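Long-range contacts in putative permease protein, ABC transporter (Porphyromonas gingivalis, PDB 3IS6), which is the MacB-like periplasmic core domain of a putative ABC-transporter permease, a membrane protein that probably takes part in transport across the cell membrane: residues 110-115 with 142-148; 39-43 with 170-174; 150-156 with 226-232; 49-53 with 195-199. All coordinates share one frame; numbering follows the deposited sequence.

Contact 1: 110-115 with 142-148; sequences CLISES and IGGVFED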
loop_
_atom_site.group_PDB
_atom_site.type_symbol
_atom_site.label_atom_id
_atom_site.label_comp_id
_atom_site.label_asym_id
_atom_site.label_seq_id
_atom_site.Cartn_x
_atom_site.Cartn_y
_atom_site.Cartn_z
ATOM N N CYS A 110 -3.752 14.897 -6.705
ATOM C CA CYS A 110 -5.095 14.356 -6.723
ATOM C C CYS A 110 -6.071 15.168 -7.539
ATOM O O CYS A 110 -5.821 16.283 -7.857
ATOM C CB CYS A 110 -5.633 14.237 -5.317
ATOM S SG CYS A 110 -6.067 15.712 -4.558
ATOM N N LEU A 111 -7.195 14.567 -7.856
ATOM C CA LEU A 111 -8.306 15.258 -8.432
ATOM C C LEU A 111 -9.407 15.255 -7.405
ATOM O O LEU A 111 -9.544 14.324 -6.671
ATOM C CB LEU A 111 -8.798 14.585 -9.679
ATOM C CG LEU A 111 -7.800 14.315 -10.772
ATOM C CD1 LEU A 111 -8.402 13.463 -11.808
ATOM C CD2 LEU A 111 -7.394 15.605 -11.353
ATOM N N ILE A 112 -10.158 16.333 -7.382
ATOM C CA ILE A 112 -11.233 16.563 -6.452
ATOM C C ILE A 112 -12.498 16.864 -7.225
ATOM O O ILE A 112 -12.462 17.489 -8.232
ATOM C CB ILE A 112 -10.883 17.736 -5.583
ATOM C CG1 ILE A 112 -9.673 17.402 -4.736
ATOM C CG2 ILE A 112 -11.996 18.136 -4.766
ATOM C CD1 ILE A 112 -9.928 16.532 -3.604
ATOM N N SER A 113 -13.615 16.398 -6.734
ATOM C CA SER A 113 -14.875 16.584 -7.412
ATOM C C SER A 113 -15.333 18.035 -7.319
ATOM O O SER A 113 -14.942 18.739 -6.438
ATOM C CB SER A 113 -15.938 15.673 -6.833
ATOM O OG SER A 113 -16.429 16.170 -5.646
ATOM N N GLU A 114 -16.211 18.442 -8.211
ATOM C CA GLU A 114 -16.739 19.778 -8.193
ATOM C C GLU A 114 -17.474 20.080 -6.883
ATOM O O GLU A 114 -17.313 21.134 -6.350
ATOM C CB GLU A 114 -17.665 20.000 -9.385
ATOM C CG GLU A 114 -18.138 21.435 -9.520
ATOM C CD GLU A 114 -18.793 21.803 -10.870
ATOM O OE1 GLU A 114 -19.057 20.918 -11.691
ATOM O OE2 GLU A 114 -19.028 23.008 -11.090
ATOM N N SER A 115 -18.253 19.147 -6.364
ATOM C CA SER A 115 -18.923 19.378 -5.096
ATOM C C SER A 115 -17.980 19.538 -3.934
ATOM O O SER A 115 -18.206 20.346 -3.088
ATOM C CB SER A 115 -19.893 18.277 -4.756
ATOM O OG SER A 115 -20.953 18.270 -5.640
ATOM N N ILE A 142 -3.625 19.486 -5.129
ATOM C CA ILE A 142 -4.786 19.319 -5.973
ATOM C C ILE A 142 -4.487 19.747 -7.409
ATOM O O ILE A 142 -4.322 20.886 -7.696
ATOM C CB ILE A 142 -5.958 20.116 -5.430
ATOM C CG1 ILE A 142 -6.335 19.615 -4.052
ATOM C CG2 ILE A 142 -7.108 20.050 -6.335
ATOM C CD1 ILE A 142 -7.345 20.378 -3.439
ATOM N N GLY A 143 -4.390 18.780 -8.292
ATOM C CA GLY A 143 -4.079 19.043 -9.670
ATOM C C GLY A 143 -5.216 19.248 -10.642
ATOM O O GLY A 143 -5.003 19.600 -11.768
ATOM N N GLY A 144 -6.422 18.951 -10.216
ATOM C CA GLY A 144 -7.579 19.113 -11.054
ATOM C C GLY A 144 -8.872 19.052 -10.302
ATOM O O GLY A 144 -8.908 18.567 -9.219
ATOM N N VAL A 145 -9.929 19.525 -10.919
ATOM C CA VAL A 145 -11.267 19.380 -10.419
ATOM C C VAL A 145 -12.145 18.759 -11.473
ATOM O O VAL A 145 -12.210 19.239 -12.557
ATOM C CB VAL A 145 -11.843 20.701 -10.028
ATOM C CG1 VAL A 145 -13.189 20.534 -9.500
ATOM C CG2 VAL A 145 -10.981 21.378 -9.058
ATOM N N PHE A 146 -12.813 17.677 -11.129
ATOM C CA PHE A 146 -13.617 16.942 -12.077
ATOM C C PHE A 146 -15.096 17.112 -11.842
ATOM O O PHE A 146 -15.531 17.287 -10.757
ATOM C CB PHE A 146 -13.247 15.460 -12.147
ATOM C CG PHE A 146 -13.494 14.691 -10.876
ATOM C CD1 PHE A 146 -14.671 14.023 -10.666
ATOM C CD2 PHE A 146 -12.541 14.621 -9.908
ATOM C CE1 PHE A 146 -14.884 13.332 -9.516
ATOM C CE2 PHE A 146 -12.766 13.935 -8.771
ATOM C CZ PHE A 146 -13.934 13.290 -8.580
ATOM N N GLU A 147 -15.840 17.071 -12.919
ATOM C CA GLU A 147 -17.267 17.162 -12.906
ATOM C C GLU A 147 -17.806 15.998 -12.097
ATOM O O GLU A 147 -17.377 14.913 -12.285
ATOM C CB GLU A 147 -17.709 16.933 -14.329
ATOM C CG GLU A 147 -18.614 17.890 -14.892
ATOM C CD GLU A 147 -19.314 17.338 -16.110
ATOM O OE1 GLU A 147 -20.415 16.794 -15.993
ATOM O OE2 GLU A 147 -18.751 17.441 -17.188
ATOM N N ASP A 148 -18.780 16.233 -11.242
ATOM C CA ASP A 148 -19.231 15.207 -10.342
ATOM C C ASP A 148 -19.652 14.009 -11.160
ATOM O O ASP A 148 -20.229 14.126 -12.191
ATOM C CB ASP A 148 -20.418 15.656 -9.529
ATOM C CG ASP A 148 -20.100 16.719 -8.543
ATOM O OD1 ASP A 148 -18.974 16.860 -8.093
ATOM O OD2 ASP A 148 -21.016 17.430 -8.198
HETATM O O HOH W 1 -19.320 14.452 -6.193
#
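C110 meets I142 at the start of a parallel strand pair: its SG lies 3.9 Å from I142 CG1, and its carbonyl O receives G143 N, which approaches almost in line with the carbonyl bond. On the opposite face of the sheet L111 lays CD2 over G144, 3.5 Å from the CA of that glycine, while its CB touches the edge of the F146 ring. I112 continues the ladder: its N donates to G144 O, its O accepts F146 N at 2.9 Å, and its side chain crosses that of I142 at about a right angle, CG1 4.0 Å from I142 CD1, on the side where L129 of strand 128-131 also packs. Strands 109-113 and 140-146 thus run side by side within the mixed sheet of the MacB-like core, and helix 114-119 begins where the first one ends. S113, the N-cap of that helix, turns OG to L116 N; its CA sits over the centre of the F146 ring in a CH-pi contact of 3.7 Å to the centroid. E114 N gives a weak bond to F146 O. At S115 the D148 carboxylate grips with both oxygens: OD1 takes S115 N at 3.0 Å through its syn lone pair, and OD2 receives S115 OG at 2.7 Å.

Contact 2: 39-43 with 170-174; sequences VSGGV and SLNNW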
loop_
_atom_site.group_PDB
_atom_site.type_symbol
_atom_site.label_atom_id
_atom_site.label_comp_id
_atom_site.label_asym_id
_atom_site.label_seq_id
_atom_site.Cartn_x
_atom_site.Cartn_y
_atom_site.Cartn_z
ATOM N N VAL A 39 -11.436 -8.260 -8.547
ATOM C CA VAL A 39 -10.315 -9.045 -8.986
ATOM C C VAL A 39 -8.997 -8.553 -8.389
ATOM O O VAL A 39 -8.919 -7.511 -7.792
ATOM C CB VAL A 39 -10.181 -9.043 -10.480
ATOM C CG1 VAL A 39 -11.384 -9.606 -11.147
ATOM C CG2 VAL A 39 -9.910 -7.682 -10.971
ATOM N N SER A 40 -7.975 -9.362 -8.591
ATOM C CA SER A 40 -6.603 -9.067 -8.245
ATOM C C SER A 40 -6.067 -7.998 -9.179
ATOM O O SER A 40 -6.577 -7.806 -10.232
ATOM C CB SER A 40 -5.746 -10.328 -8.350
ATOM O OG SER A 40 -6.200 -11.365 -7.530
ATOM N N GLY A 41 -5.014 -7.320 -8.780
ATOM C CA GLY A 41 -4.527 -6.167 -9.484
ATOM C C GLY A 41 -4.097 -6.381 -10.908
ATOM O O GLY A 41 -4.274 -5.560 -11.731
ATOM N N GLY A 42 -3.509 -7.526 -11.143
ATOM C CA GLY A 42 -2.909 -7.882 -12.398
ATOM C C GLY A 42 -3.812 -8.044 -13.576
ATOM O O GLY A 42 -3.381 -7.949 -14.669
ATOM N N VAL A 43 -5.065 -8.353 -13.319
ATOM C CA VAL A 43 -5.987 -8.742 -14.355
ATOM C C VAL A 43 -6.324 -7.713 -15.399
ATOM O O VAL A 43 -6.228 -8.002 -16.550
ATOM C CB VAL A 43 -7.289 -9.191 -13.740
ATOM C CG1 VAL A 43 -8.224 -9.596 -14.768
ATOM C CG2 VAL A 43 -7.061 -10.259 -12.795
ATOM N N SER A 170 0.896 -5.605 -5.326
ATOM C CA SER A 170 -0.546 -5.648 -5.476
ATOM C C SER A 170 -0.994 -5.477 -6.908
ATOM O O SER A 170 -1.830 -6.185 -7.377
ATOM C CB SER A 170 -1.185 -4.598 -4.610
ATOM O OG SER A 170 -2.558 -4.789 -4.522
ATOM N N LEU A 171 -0.395 -4.521 -7.585
ATOM C CA LEU A 171 -0.736 -4.196 -8.939
ATOM C C LEU A 171 -0.480 -5.355 -9.880
ATOM O O LEU A 171 -1.111 -5.465 -10.885
ATOM C CB LEU A 171 -0.031 -2.930 -9.403
ATOM C CG LEU A 171 -0.421 -1.637 -8.701
ATOM C CD1 LEU A 171 0.361 -0.499 -9.174
ATOM C CD2 LEU A 171 -1.833 -1.345 -8.865
ATOM N N ASN A 172 0.486 -6.185 -9.550
ATOM C CA ASN A 172 0.874 -7.278 -10.399
ATOM C C ASN A 172 0.363 -8.620 -9.951
ATOM O O ASN A 172 0.652 -9.601 -10.548
ATOM C CB ASN A 172 2.387 -7.332 -10.495
ATOM C CG ASN A 172 2.956 -6.193 -11.272
ATOM O OD1 ASN A 172 3.980 -5.640 -10.913
ATOM N ND2 ASN A 172 2.298 -5.827 -12.338
ATOM N N ASN A 173 -0.371 -8.642 -8.869
ATOM C CA ASN A 173 -0.867 -9.852 -8.278
ATOM C C ASN A 173 -1.997 -10.541 -9.046
ATOM O O ASN A 173 -2.795 -9.902 -9.661
ATOM C CB ASN A 173 -1.270 -9.553 -6.862
ATOM C CG ASN A 173 -1.744 -10.744 -6.130
ATOM O OD1 ASN A 173 -1.097 -11.743 -6.091
ATOM N ND2 ASN A 173 -2.880 -10.632 -5.543
ATOM N N TRP A 174 -1.990 -11.862 -9.018
ATOM C CA TRP A 174 -3.046 -12.683 -9.560
ATOM C C TRP A 174 -3.710 -13.595 -8.527
ATOM O O TRP A 174 -4.665 -14.233 -8.812
ATOM C CB TRP A 174 -2.556 -13.486 -10.757
ATOM C CG TRP A 174 -2.290 -12.665 -11.965
ATOM C CD1 TRP A 174 -1.240 -11.879 -12.175
ATOM C CD2 TRP A 174 -3.098 -12.566 -13.125
ATOM N NE1 TRP A 174 -1.324 -11.288 -13.379
ATOM C CE2 TRP A 174 -2.469 -11.694 -13.986
ATOM C CE3 TRP A 174 -4.299 -13.138 -13.520
ATOM C CZ2 TRP A 174 -2.987 -11.372 -15.204
ATOM C CZ3 TRP A 174 -4.807 -12.817 -14.719
ATOM C CH2 TRP A 174 -4.156 -11.953 -15.558
HETATM O O HOH W 2 -4.284 -7.983 -5.868
#
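A type I beta turn from S40 to V43, leading into helix 43-50, fits against the chain that leaves helix 168-171. Two glycines at the middle of the turn let the backbones come together, with CA atoms of G41 and L171 4.3 Å apart. G42 N donates to N173 O at 2.9 Å, with the donor in the carbonyl plane, and this is the one direct hydrogen bond between the segments. Beside it, G41 CA approaches S170 O in a CA-H...O contact of 3.4 Å. A water ties the same corner together: it accepts from G41 N and from N173 ND2, and donates weakly to S170 O. N173 ND2 also reaches I175 O. S40 sets CB 3.3 Å from N173 O and directs its OG to G176 O, just beyond the segment.

W174 closes the other flank. Its CB leaves the backbone away from the turn, but with CG beside the backbone N (chi1 -70°) the indole swings back and lays one face over the backbone of G42 and V43. G42 CA stands over the five-membered ring and V43 CA over the six-membered ring, 4.2 Å from its centroid, while V43 CG2 touches CZ3 of W174 at 3.9 Å. The indole also stacks with H206 of helix 196-206, V43 packs on Y221 of strand 218-225, and R59 of strand 54-70 bonds to G41 O.

Contact 3: 150-156 with 226-232; sequences PHNSSIQ and FNRLRLE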
loop_
_atom_site.group_PDB
_atom_site.type_symbol
_atom_site.label_atom_id
_atom_site.label_comp_id
_atom_site.label_asym_id
_atom_site.label_seq_id
_atom_site.Cartn_x
_atom_site.Cartn_y
_atom_site.Cartn_z
ATOM N N PRO A 150 -21.837 10.725 -12.041
ATOM C CA PRO A 150 -23.279 10.589 -12.009
ATOM C C PRO A 150 -23.763 10.001 -10.686
ATOM O O PRO A 150 -23.143 9.155 -10.150
ATOM C CB PRO A 150 -23.536 9.612 -13.131
ATOM C CG PRO A 150 -22.461 9.805 -14.032
ATOM C CD PRO A 150 -21.279 10.195 -13.276
ATOM N N HIS A 151 -24.886 10.497 -10.199
ATOM C CA HIS A 151 -25.532 10.033 -8.986
ATOM C C HIS A 151 -26.219 8.679 -9.156
ATOM O O HIS A 151 -26.382 8.205 -10.237
ATOM C CB HIS A 151 -26.518 11.077 -8.478
ATOM N N ASN A 152 -26.590 8.062 -8.052
ATOM C CA ASN A 152 -27.267 6.799 -8.071
ATOM C C ASN A 152 -26.484 5.786 -8.878
ATOM O O ASN A 152 -27.024 5.025 -9.604
ATOM C CB ASN A 152 -28.692 6.929 -8.569
ATOM C CG ASN A 152 -29.561 7.681 -7.637
ATOM O OD1 ASN A 152 -30.313 8.493 -8.040
ATOM N ND2 ASN A 152 -29.446 7.420 -6.407
ATOM N N SER A 153 -25.184 5.821 -8.710
ATOM C CA SER A 153 -24.280 4.975 -9.434
ATOM C C SER A 153 -23.272 4.310 -8.509
ATOM O O SER A 153 -22.896 4.861 -7.533
ATOM C CB SER A 153 -23.598 5.800 -10.516
ATOM O OG SER A 153 -22.486 5.172 -11.026
ATOM N N SER A 154 -22.849 3.115 -8.858
ATOM C CA SER A 154 -21.868 2.368 -8.095
ATOM C C SER A 154 -20.486 3.037 -8.054
ATOM O O SER A 154 -19.717 2.769 -7.201
ATOM C CB SER A 154 -21.742 0.934 -8.591
ATOM O OG SER A 154 -21.453 0.888 -9.935
ATOM N N ILE A 155 -20.204 3.894 -9.005
ATOM C CA ILE A 155 -18.921 4.528 -9.065
ATOM C C ILE A 155 -19.016 5.848 -8.341
ATOM O O ILE A 155 -19.623 6.745 -8.808
ATOM C CB ILE A 155 -18.484 4.710 -10.503
ATOM C CG1 ILE A 155 -18.501 3.365 -11.217
ATOM C CG2 ILE A 155 -17.107 5.281 -10.568
ATOM C CD1 ILE A 155 -18.111 3.395 -12.576
ATOM N N GLN A 156 -18.441 5.898 -7.158
ATOM C CA GLN A 156 -18.498 7.045 -6.287
ATOM C C GLN A 156 -17.129 7.479 -5.775
ATOM O O GLN A 156 -16.401 6.693 -5.265
ATOM C CB GLN A 156 -19.388 6.737 -5.112
ATOM C CG GLN A 156 -20.661 6.089 -5.499
ATOM C CD GLN A 156 -21.469 5.636 -4.318
ATOM O OE1 GLN A 156 -21.209 6.010 -3.204
ATOM N NE2 GLN A 156 -22.459 4.817 -4.572
ATOM N N PHE A 226 -21.904 -4.184 -17.577
ATOM C CA PHE A 226 -21.870 -3.373 -16.388
ATOM C C PHE A 226 -23.133 -2.585 -16.248
ATOM O O PHE A 226 -23.430 -1.798 -17.072
ATOM C CB PHE A 226 -20.665 -2.439 -16.451
ATOM C CG PHE A 226 -20.600 -1.430 -15.355
ATOM C CD1 PHE A 226 -20.620 -1.803 -14.048
ATOM C CD2 PHE A 226 -20.487 -0.100 -15.644
ATOM C CE1 PHE A 226 -20.565 -0.857 -13.061
ATOM C CE2 PHE A 226 -20.427 0.820 -14.676
ATOM C CZ PHE A 226 -20.463 0.452 -13.387
ATOM N N ASN A 227 -23.854 -2.817 -15.169
ATOM C CA ASN A 227 -24.988 -2.005 -14.789
ATOM C C ASN A 227 -24.634 -1.179 -13.562
ATOM O O ASN A 227 -24.464 -1.685 -12.527
ATOM C CB ASN A 227 -26.188 -2.894 -14.489
ATOM C CG ASN A 227 -27.427 -2.121 -14.140
ATOM O OD1 ASN A 227 -27.371 -0.990 -13.752
ATOM N ND2 ASN A 227 -28.558 -2.752 -14.282
ATOM N N ARG A 228 -24.538 0.113 -13.756
ATOM C CA ARG A 228 -24.079 1.044 -12.756
ATOM C C ARG A 228 -25.029 1.317 -11.609
ATOM O O ARG A 228 -24.651 1.875 -10.644
ATOM C CB ARG A 228 -23.641 2.354 -13.399
ATOM C CG ARG A 228 -24.695 3.372 -13.546
ATOM C CD ARG A 228 -24.234 4.592 -14.275
ATOM N NE ARG A 228 -25.207 5.659 -14.299
ATOM C CZ ARG A 228 -25.163 6.711 -15.097
ATOM N NH1 ARG A 228 -24.189 6.868 -15.953
ATOM N NH2 ARG A 228 -26.092 7.623 -15.022
ATOM N N LEU A 229 -26.284 0.971 -11.759
ATOM C CA LEU A 229 -27.280 1.506 -10.868
ATOM C C LEU A 229 -27.043 1.076 -9.449
ATOM O O LEU A 229 -26.929 -0.062 -9.165
ATOM C CB LEU A 229 -28.655 1.049 -11.325
ATOM C CG LEU A 229 -29.837 1.447 -10.473
ATOM C CD1 LEU A 229 -30.046 2.880 -10.457
ATOM C CD2 LEU A 229 -31.048 0.732 -10.907
ATOM N N ARG A 230 -26.938 2.047 -8.578
ATOM C CA ARG A 230 -26.937 1.841 -7.155
ATOM C C ARG A 230 -27.607 3.042 -6.516
ATOM O O ARG A 230 -27.021 4.047 -6.368
ATOM C CB ARG A 230 -25.540 1.642 -6.611
ATOM C CG ARG A 230 -25.521 1.092 -5.224
ATOM C CD ARG A 230 -24.180 1.070 -4.586
ATOM N NE ARG A 230 -23.368 0.008 -5.132
ATOM C CZ ARG A 230 -22.056 -0.068 -5.026
ATOM N NH1 ARG A 230 -21.375 0.863 -4.387
ATOM N NH2 ARG A 230 -21.440 -1.082 -5.575
ATOM N N LEU A 231 -28.875 2.910 -6.188
ATOM C CA LEU A 231 -29.660 3.999 -5.679
ATOM C C LEU A 231 -29.249 4.444 -4.300
ATOM O O LEU A 231 -28.976 3.649 -3.476
ATOM C CB LEU A 231 -31.119 3.607 -5.663
ATOM C CG LEU A 231 -31.769 3.292 -6.993
ATOM C CD1 LEU A 231 -32.902 2.425 -6.777
ATOM C CD2 LEU A 231 -32.170 4.536 -7.677
ATOM N N GLU A 232 -29.229 5.739 -4.070
ATOM C CA GLU A 232 -28.925 6.280 -2.773
ATOM C C GLU A 232 -30.025 5.861 -1.797
ATOM O O GLU A 232 -31.155 5.849 -2.156
ATOM C CB GLU A 232 -28.816 7.788 -2.858
ATOM C CG GLU A 232 -28.365 8.418 -1.589
ATOM C CD GLU A 232 -28.637 9.920 -1.471
ATOM O OE1 GLU A 232 -29.119 10.546 -2.403
ATOM O OE2 GLU A 232 -28.357 10.458 -0.409
HETATM O O HOH W 3 -27.607 8.246 -12.751
HETATM O O HOH W 4 -27.353 5.239 -12.293
HETATM O O HOH W 5 -22.950 -1.487 -10.285
HETATM O O HOH W 6 -18.304 2.371 -4.127
#
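This is a loop-to-loop contact joined by a single backbone bridge: the connection between strands 140-146 and 159-162 meets the chain that runs from strand 218-225 to helix 236-241. Two backbone bonds hold the bridge. S154 N donates to R228 O at 2.8 Å, in the carbonyl plane, and R230 N reaches N152 O at 3.2 Å; there the N-H points straight at the oxygen (170°), yet it stands above the carbonyl plane.

Two arginines flank the bridge. R228, extended from CG to NE, runs its chain past S153, where CD lies 3.7 Å from S153 OG, and brings one face of its guanidinium over P150 CB. R230, bent at chi3 (-75°), places a guanidinium face over S154 CB, with R230 NH2 3.6 Å from S154 CB. S154 OG, for its part, lies near the ring plane of F226 at its edge, 3.6 Å from CZ, and I155 CD1 touches that CZ at 3.9 Å. Both loops are also braced internally, by an Asx turn in which N227 OD1 accepts L229 N and by Q156 NE2 bonding to S153 O.

Water completes the join. One molecule connects R228 NE with N152 O, another R228 NH2 with H151 O, and a third N227 O with S154 OG. R228 NH1 is bonded to R6 O, and its guanidinium makes a cation-pi contact with F8. R228 is thus probably a cation stabilised by main-chain oxygens, water and an aromatic ring, and it links both loops to the N-terminal segment.

Contact 4: 49-53 with 195-199; sequences EEIPG and LDEAL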
loop_
_atom_site.group_PDB
_atom_site.type_symbol
_atom_site.label_atom_id
_atom_site.label_comp_id
_atom_site.label_asym_id
_atom_site.label_seq_id
_atom_site.Cartn_x
_atom_site.Cartn_y
_atom_site.Cartn_z
ATOM N N GLU A 49 -3.867 -5.893 -22.947
ATOM C CA GLU A 49 -2.764 -6.368 -23.740
ATOM C C GLU A 49 -3.041 -7.648 -24.497
ATOM O O GLU A 49 -2.642 -7.768 -25.612
ATOM C CB GLU A 49 -1.503 -6.468 -22.894
ATOM N N GLU A 50 -3.714 -8.598 -23.875
ATOM C CA GLU A 50 -3.828 -9.935 -24.404
ATOM C C GLU A 50 -5.134 -10.408 -25.020
ATOM O O GLU A 50 -5.142 -11.394 -25.702
ATOM C CB GLU A 50 -3.399 -10.939 -23.345
ATOM C CG GLU A 50 -2.001 -10.736 -22.892
ATOM C CD GLU A 50 -1.557 -11.667 -21.808
ATOM O OE1 GLU A 50 -2.209 -12.673 -21.576
ATOM O OE2 GLU A 50 -0.539 -11.388 -21.185
ATOM N N ILE A 51 -6.245 -9.747 -24.774
ATOM C CA ILE A 51 -7.508 -10.301 -25.196
ATOM C C ILE A 51 -8.078 -9.571 -26.384
ATOM O O ILE A 51 -8.243 -8.385 -26.360
ATOM C CB ILE A 51 -8.510 -10.264 -24.068
ATOM C CG1 ILE A 51 -7.976 -11.019 -22.866
ATOM C CG2 ILE A 51 -9.796 -10.824 -24.517
ATOM C CD1 ILE A 51 -8.111 -12.433 -22.957
ATOM N N PRO A 52 -8.365 -10.317 -27.429
ATOM C CA PRO A 52 -8.834 -9.765 -28.682
ATOM C C PRO A 52 -10.195 -9.171 -28.552
ATOM O O PRO A 52 -11.012 -9.722 -27.895
ATOM C CB PRO A 52 -8.929 -11.006 -29.560
ATOM C CG PRO A 52 -9.240 -12.046 -28.669
ATOM C CD PRO A 52 -8.434 -11.778 -27.461
ATOM N N GLY A 53 -10.437 -8.069 -29.207
ATOM C CA GLY A 53 -11.736 -7.473 -29.128
ATOM C C GLY A 53 -11.971 -6.583 -27.934
ATOM O O GLY A 53 -13.057 -6.125 -27.747
ATOM N N LEU A 195 -15.442 -14.562 -25.019
ATOM C CA LEU A 195 -14.096 -14.363 -24.528
ATOM C C LEU A 195 -13.734 -15.259 -23.385
ATOM O O LEU A 195 -12.683 -15.146 -22.847
ATOM C CB LEU A 195 -13.871 -12.929 -24.129
ATOM C CG LEU A 195 -14.030 -11.969 -25.277
ATOM C CD1 LEU A 195 -13.593 -10.607 -24.956
ATOM C CD2 LEU A 195 -13.274 -12.468 -26.454
ATOM N N ASP A 196 -14.594 -16.176 -23.021
ATOM C CA ASP A 196 -14.271 -17.009 -21.894
ATOM C C ASP A 196 -13.010 -17.820 -22.115
ATOM O O ASP A 196 -12.201 -17.930 -21.237
ATOM C CB ASP A 196 -15.411 -17.970 -21.583
ATOM C CG ASP A 196 -16.565 -17.315 -20.859
ATOM O OD1 ASP A 196 -16.387 -16.256 -20.267
ATOM O OD2 ASP A 196 -17.662 -17.878 -20.885
ATOM N N GLU A 197 -12.857 -18.417 -23.280
ATOM C CA GLU A 197 -11.717 -19.263 -23.534
ATOM C C GLU A 197 -10.389 -18.502 -23.497
ATOM O O GLU A 197 -9.430 -18.937 -22.913
ATOM C CB GLU A 197 -11.910 -20.011 -24.849
ATOM C CG GLU A 197 -13.074 -20.995 -24.824
ATOM C CD GLU A 197 -13.194 -21.888 -26.068
ATOM O OE1 GLU A 197 -13.058 -21.403 -27.204
ATOM O OE2 GLU A 197 -13.450 -23.082 -25.895
ATOM N N ALA A 198 -10.364 -17.337 -24.100
ATOM C CA ALA A 198 -9.187 -16.501 -24.060
ATOM C C ALA A 198 -8.873 -16.079 -22.637
ATOM O O ALA A 198 -7.742 -15.993 -22.259
ATOM C CB ALA A 198 -9.359 -15.327 -24.922
ATOM N N LEU A 199 -9.882 -15.809 -21.848
ATOM C CA LEU A 199 -9.630 -15.407 -20.486
ATOM C C LEU A 199 -8.941 -16.529 -19.762
ATOM O O LEU A 199 -8.047 -16.323 -19.015
ATOM C CB LEU A 199 -10.917 -15.022 -19.771
ATOM C CG LEU A 199 -11.559 -13.684 -20.097
ATOM C CD1 LEU A 199 -12.819 -13.487 -19.366
ATOM C CD2 LEU A 199 -10.672 -12.558 -19.842
#
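I51 pushes its side chain between L195 and A198, and its two branches divide the work. CG2 meets L195 CD1 at 3.8 Å, while CD1 extends to the helix beyond, where it lies 3.7 Å from A198 CB and 3.6 Å from A198 O. The same methyl also reaches CD2 of L199 at 4.0 Å. With CG1 beside the backbone N (chi1 -58°) and a second bend at chi2 (-80°), the ethyl arm is carried to the first turn of helix 196-206. That turn is closed by the bond from L199 N to L195 O, which brings L195, A198 and L199 round the isoleucine.

P52 takes a peripheral share. L195 CD2 comes 3.8 Å from P52 O, and the proline ring only grazes A198, with P52 CD 4.5 Å from CB of the alanine. No hydrogen bond crosses between the segments, so hydrophobic packing and shape hold them together. Alongside, E50, the last residue of helix 43-50, forms a salt bridge with R205 further along helix 196-206 and touches M202 and H206. L195, for its part, packs on L223 of strand 218-225, and G53 pairs through its backbone with R187.

I51 is the first residue to leave the helical conformation, and through it apolar packing joins the C-terminal end of helix 43-50 to the N-terminal turn of helix 196-206 within the MacB-like core.

Only contact 1 pairs strands of the mixed sheet; contacts 2 and 4 join helix ends and loops, and contact 3 joins two loops that leave its strands. Contacts 2 and 4 are neighbours, with centres about 17 Å and nearest atoms about 6 Å apart, and share helix 43-50: contact 2 at its start, contact 4 at its end. Contact 1 lies across the chain's centre, about 34 Å from contact 4 between centres, and falls within the sequence spans of both. Contact 3 follows contact 1 directly in sequence, centres about 19 Å apart, and crosses contacts 2 and 4 along the chain. Contacts 2 and 4 bring later segments back to early ones, and in contact 3 a late segment meets a mid-chain loop, interlacing distant sequence.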